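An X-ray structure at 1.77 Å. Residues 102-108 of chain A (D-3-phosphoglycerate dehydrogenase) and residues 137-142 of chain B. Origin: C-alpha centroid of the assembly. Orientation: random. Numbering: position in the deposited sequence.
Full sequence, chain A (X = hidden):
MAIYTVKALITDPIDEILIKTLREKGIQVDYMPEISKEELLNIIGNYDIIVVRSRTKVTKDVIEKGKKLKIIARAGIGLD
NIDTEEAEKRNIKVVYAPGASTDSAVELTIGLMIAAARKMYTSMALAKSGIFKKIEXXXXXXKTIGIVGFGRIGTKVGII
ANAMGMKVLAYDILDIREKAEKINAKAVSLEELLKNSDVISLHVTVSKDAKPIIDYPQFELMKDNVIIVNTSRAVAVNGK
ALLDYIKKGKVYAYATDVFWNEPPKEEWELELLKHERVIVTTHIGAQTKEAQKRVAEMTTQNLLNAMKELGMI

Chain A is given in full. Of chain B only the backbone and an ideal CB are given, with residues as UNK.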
ATOM      1  N   THR A 102       2.662  14.107   8.837  1.00 15.61           N
ATOM      2  CA  THR A 102       3.622  13.006   8.842  1.00 16.47           C
ATOM      3  C   THR A 102       3.068  11.600   8.608  1.00 15.77           C
ATOM      4  O   THR A 102       3.435  10.949   7.631  1.00 15.73           O
ATOM      5  CB  THR A 102       4.447  12.990  10.151  1.00 16.43           C
ATOM      6  OG1 THR A 102       5.151  14.231  10.287  1.00 17.73           O
ATOM      7  CG2 THR A 102       5.455  11.845  10.134  1.00 19.04           C
ATOM      8  N   ASP A 103       2.187  11.124   9.485  1.00 14.16           N
ATOM      9  CA  ASP A 103       1.667   9.764   9.325  1.00 15.25           C
ATOM     10  C   ASP A 103       0.904   9.530   8.027  1.00 14.51           C
ATOM     11  O   ASP A 103       0.950   8.434   7.466  1.00 14.91           O
ATOM     12  CB  ASP A 103       0.795   9.359  10.524  1.00 14.41           C
ATOM     13  CG  ASP A 103       1.604   9.170  11.802  1.00 19.16           C
ATOM     14  OD1 ASP A 103       2.796   8.792  11.717  1.00 17.83           O
ATOM     15  OD2 ASP A 103       1.042   9.384  12.898  1.00 18.85           O
ATOM     16  N   SER A 104       0.196  10.544   7.548  1.00 14.39           N
ATOM     17  CA  SER A 104      -0.537  10.385   6.298  1.00 14.27           C
ATOM     18  C   SER A 104       0.437  10.259   5.125  1.00 14.84           C
ATOM     19  O   SER A 104       0.207   9.480   4.199  1.00 14.67           O
ATOM     20  CB  SER A 104      -1.489  11.563   6.087  1.00 13.44           C
ATOM     21  OG  SER A 104      -2.596  11.451   6.971  1.00 14.77           O
ATOM     22  N   ALA A 105       1.532  11.010   5.173  1.00 13.08           N
ATOM     23  CA  ALA A 105       2.531  10.950   4.105  1.00 13.76           C
ATOM     24  C   ALA A 105       3.270   9.612   4.170  1.00 14.92           C
ATOM     25  O   ALA A 105       3.578   9.010   3.138  1.00 13.83           O
ATOM     26  CB  ALA A 105       3.520  12.121   4.233  1.00 13.62           C
ATOM     27  N   VAL A 106       3.550   9.152   5.388  1.00 14.37           N
ATOM     28  CA  VAL A 106       4.229   7.874   5.597  1.00 14.29           C
ATOM     29  C   VAL A 106       3.403   6.732   5.010  1.00 13.68           C
ATOM     30  O   VAL A 106       3.920   5.854   4.312  1.00 13.16           O
ATOM     31  CB  VAL A 106       4.427   7.586   7.111  1.00 13.27           C
ATOM     32  CG1 VAL A 106       4.841   6.138   7.317  1.00 14.87           C
ATOM     33  CG2 VAL A 106       5.477   8.529   7.697  1.00 15.55           C
ATOM     34  N   GLU A 107       2.111   6.745   5.308  1.00 12.23           N
ATOM     35  CA  GLU A 107       1.220   5.705   4.830  1.00 12.94           C
ATOM     36  C   GLU A 107       1.113   5.695   3.311  1.00 11.40           C
ATOM     37  O   GLU A 107       1.142   4.630   2.693  1.00 11.90           O
ATOM     38  CB  GLU A 107      -0.154   5.867   5.493  1.00 11.29           C
ATOM     39  CG  GLU A 107      -0.133   5.440   6.965  1.00 12.42           C
ATOM     40  CD  GLU A 107      -1.195   6.120   7.812  1.00 15.04           C
ATOM     41  OE1 GLU A 107      -2.238   6.533   7.265  1.00 13.98           O
ATOM     42  OE2 GLU A 107      -0.987   6.224   9.041  1.00 14.57           O
ATOM     43  N   LEU A 108       1.008   6.871   2.701  1.00 11.74           N
ATOM     44  CA  LEU A 108       0.913   6.925   1.248  1.00 11.35           C
ATOM     45  C   LEU A 108       2.204   6.394   0.636  1.00 11.24           C
ATOM     46  O   LEU A 108       2.179   5.752  -0.412  1.00 11.90           O
ATOM     47  CB  LEU A 108       0.668   8.356   0.760  1.00 13.67           C
ATOM     48  CG  LEU A 108       0.470   8.486  -0.756  1.00 16.37           C
ATOM     49  CD1 LEU A 108      -0.802   7.756  -1.171  1.00 18.81           C
ATOM     50  CD2 LEU A 108       0.385   9.958  -1.147  1.00 15.53           C
TER
ATOM     51  N   UNK B 137      -8.754  11.114   1.920  1.00 17.21           N
ATOM     52  CA  UNK B 137      -9.039   9.803   2.477  1.00 15.21           C
ATOM     53  C   UNK B 137      -8.938   9.785   3.998  1.00 17.76           C
ATOM     54  O   UNK B 137      -9.204  10.791   4.669  1.00 16.75           O
ATOM     55  CB  UNK B 137      -8.084   8.766   1.881  1.00 15.21           C
ATOM     56  N   UNK B 138      -8.540   8.638   4.539  1.00 14.41           N
ATOM     57  CA  UNK B 138      -8.411   8.459   5.983  1.00 15.77           C
ATOM     58  C   UNK B 138      -7.008   8.042   6.412  1.00 15.99           C
ATOM     59  O   UNK B 138      -6.347   7.258   5.729  1.00 16.18           O
ATOM     60  CB  UNK B 138      -9.421   7.416   6.465  1.00 15.77           C
ATOM     61  N   UNK B 139      -6.571   8.560   7.556  1.00 15.24           N
ATOM     62  CA  UNK B 139      -5.261   8.228   8.117  1.00 15.27           C
ATOM     63  C   UNK B 139      -5.412   6.935   8.932  1.00 16.02           C
ATOM     64  O   UNK B 139      -6.485   6.658   9.483  1.00 17.94           O
ATOM     65  CB  UNK B 139      -4.720   9.369   8.980  1.00 15.27           C
ATOM     66  N   UNK B 140      -4.347   6.146   9.023  1.00 13.32           N
ATOM     67  CA  UNK B 140      -4.415   4.870   9.727  1.00 15.65           C
ATOM     68  C   UNK B 140      -3.779   4.824  11.106  1.00 15.83           C
ATOM     69  O   UNK B 140      -4.242   4.083  11.980  1.00 16.01           O
ATOM     70  CB  UNK B 140      -3.755   3.796   8.859  1.00 15.65           C
ATOM     71  N   UNK B 141      -2.721   5.602  11.297  1.00 14.76           N
ATOM     72  CA  UNK B 141      -2.017   5.637  12.572  1.00 15.91           C
ATOM     73  C   UNK B 141      -2.976   5.945  13.714  1.00 16.10           C
ATOM     74  O   UNK B 141      -3.872   6.777  13.573  1.00 16.60           O
ATOM     75  CB  UNK B 141      -0.892   6.673  12.533  1.00 15.91           C
ATOM     76  N   UNK B 142      -2.788   5.260  14.839  1.00 17.38           N
ATOM     77  CA  UNK B 142      -3.628   5.482  16.003  1.00 17.96           C
ATOM     78  C   UNK B 142      -4.950   4.744  15.984  1.00 18.60           C
ATOM     79  O   UNK B 142      -5.616   4.619  17.016  1.00 19.58           O
ATOM     80  CB  UNK B 142      -3.901   6.980  16.149  1.00 17.96           C
TER

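Position 137 lies beyond the reach of chain A: nothing of the helix comes within 5.5 Å of its ideal CB, so this contact sets no preference. The deposited residue is Gly137(B), which makes no contact with the helix.

At 138 CA-to-CB points away from chain A, and again no helix atom lies within 5.5 Å of the ideal CB. Many side chains would suit; this contact sets little preference, and the backbone is the likelier participant. In Leu138(B) the closest side-chain approach to the helix is CB to Glu107(A) OE1, 7.3 Å, while its O accepts a hydrogen bond from water 2 (2.9 Å), which also donates to Glu107(A) OE1 (2.6 Å).

Position 139 is more informative. CA-to-CB points sideways, with the ideal CB 3.6 Å from Ser104(A) OG and 4.1 Å from Glu107(A) OE1. The hydroxyl can donate or accept, so Gln or Glu, or a small polar residue, could meet it; Glu107(A) OE1 makes an acid less obvious but does not exclude one, since a longer side chain can swing its end toward Ser104(A) OG. Glu139(B) is present. With chi1 and chi2 both t, its end comes nearer the helix than its CB direction suggests, and OE1 accepts a hydrogen bond from Ser104(A) OG at 2.7 Å. OE2 lies 4.5 Å from Asp103(A) OD2, a close approach of like charges, but water 1 donates to both atoms at 2.7 Å each and so bridges the acceptors.

At 140 the main evidence is in the backbone: N is 2.8 Å from Glu107(A) OE1, and the N-H...O angle of 155° supports a hydrogen bond. Any residue with a free amide could supply it, which excludes proline. The ideal CB points sideways, 3.5 Å from that same OE1, so an acid there would be less welcome than an aliphatic or neutral polar side chain. Leu140(B), chi1 m and chi2 t, approaches Glu107(A) OE1 most closely through CB, at 3.5 Å; its CG, CD1 and CD2 lie farther from that oxygen.

Position 141 faces chain A, with its ideal CB 3.4 Å from Asp103(A) OD2 and 3.5 Å from Glu107(A) OE2. Two acidic oxygens this close favour a small side chain, or a longer basic one if it could find a path. Its N donates to Glu107(A) OE2 (2.9 Å, 141°), a bond proline could not make, although phi of -54° would suit it. Ala141(B) is deposited: its methyl packs against both carboxylates. Glu107(A) thus receives two consecutive amides.

At 142 phi/psi is 83/-16, and a CB would be jammed against the preceding carbonyl O. The backbone alone calls for glycine, and Gly142(B) is found, without contact to the helix.

Chain B 137-142: GLELAG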
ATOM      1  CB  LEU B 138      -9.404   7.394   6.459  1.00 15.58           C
ATOM      2  CG  LEU B 138     -10.893   7.676   6.237  1.00 15.46           C
ATOM      3  CD1 LEU B 138     -11.714   6.475   6.686  1.00 16.24           C
ATOM      4  CD2 LEU B 138     -11.298   8.920   7.015  1.00 18.30           C
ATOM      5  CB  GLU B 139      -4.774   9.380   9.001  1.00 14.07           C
ATOM      6  CG  GLU B 139      -3.388   9.192   9.589  1.00 15.65           C
ATOM      7  CD  GLU B 139      -2.900  10.438  10.297  1.00 17.00           C
ATOM      8  OE1 GLU B 139      -2.320  11.315   9.619  1.00 18.55           O
ATOM      9  OE2 GLU B 139      -3.113  10.549  11.529  1.00 17.73           O
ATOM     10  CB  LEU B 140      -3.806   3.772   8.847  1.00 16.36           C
ATOM     11  CG  LEU B 140      -4.564   3.563   7.532  1.00 13.48           C
ATOM     12  CD1 LEU B 140      -3.727   2.734   6.558  1.00 14.85           C
ATOM     13  CD2 LEU B 140      -5.893   2.884   7.822  1.00 16.80           C
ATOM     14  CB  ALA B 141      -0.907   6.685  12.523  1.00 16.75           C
TER
HETATM   15  O   HOH W   1      -1.095  10.914  13.250  1.00 20.54           O
HETATM   16  O   HOH W   2      -3.651   6.517   5.063  1.00 14.52           O
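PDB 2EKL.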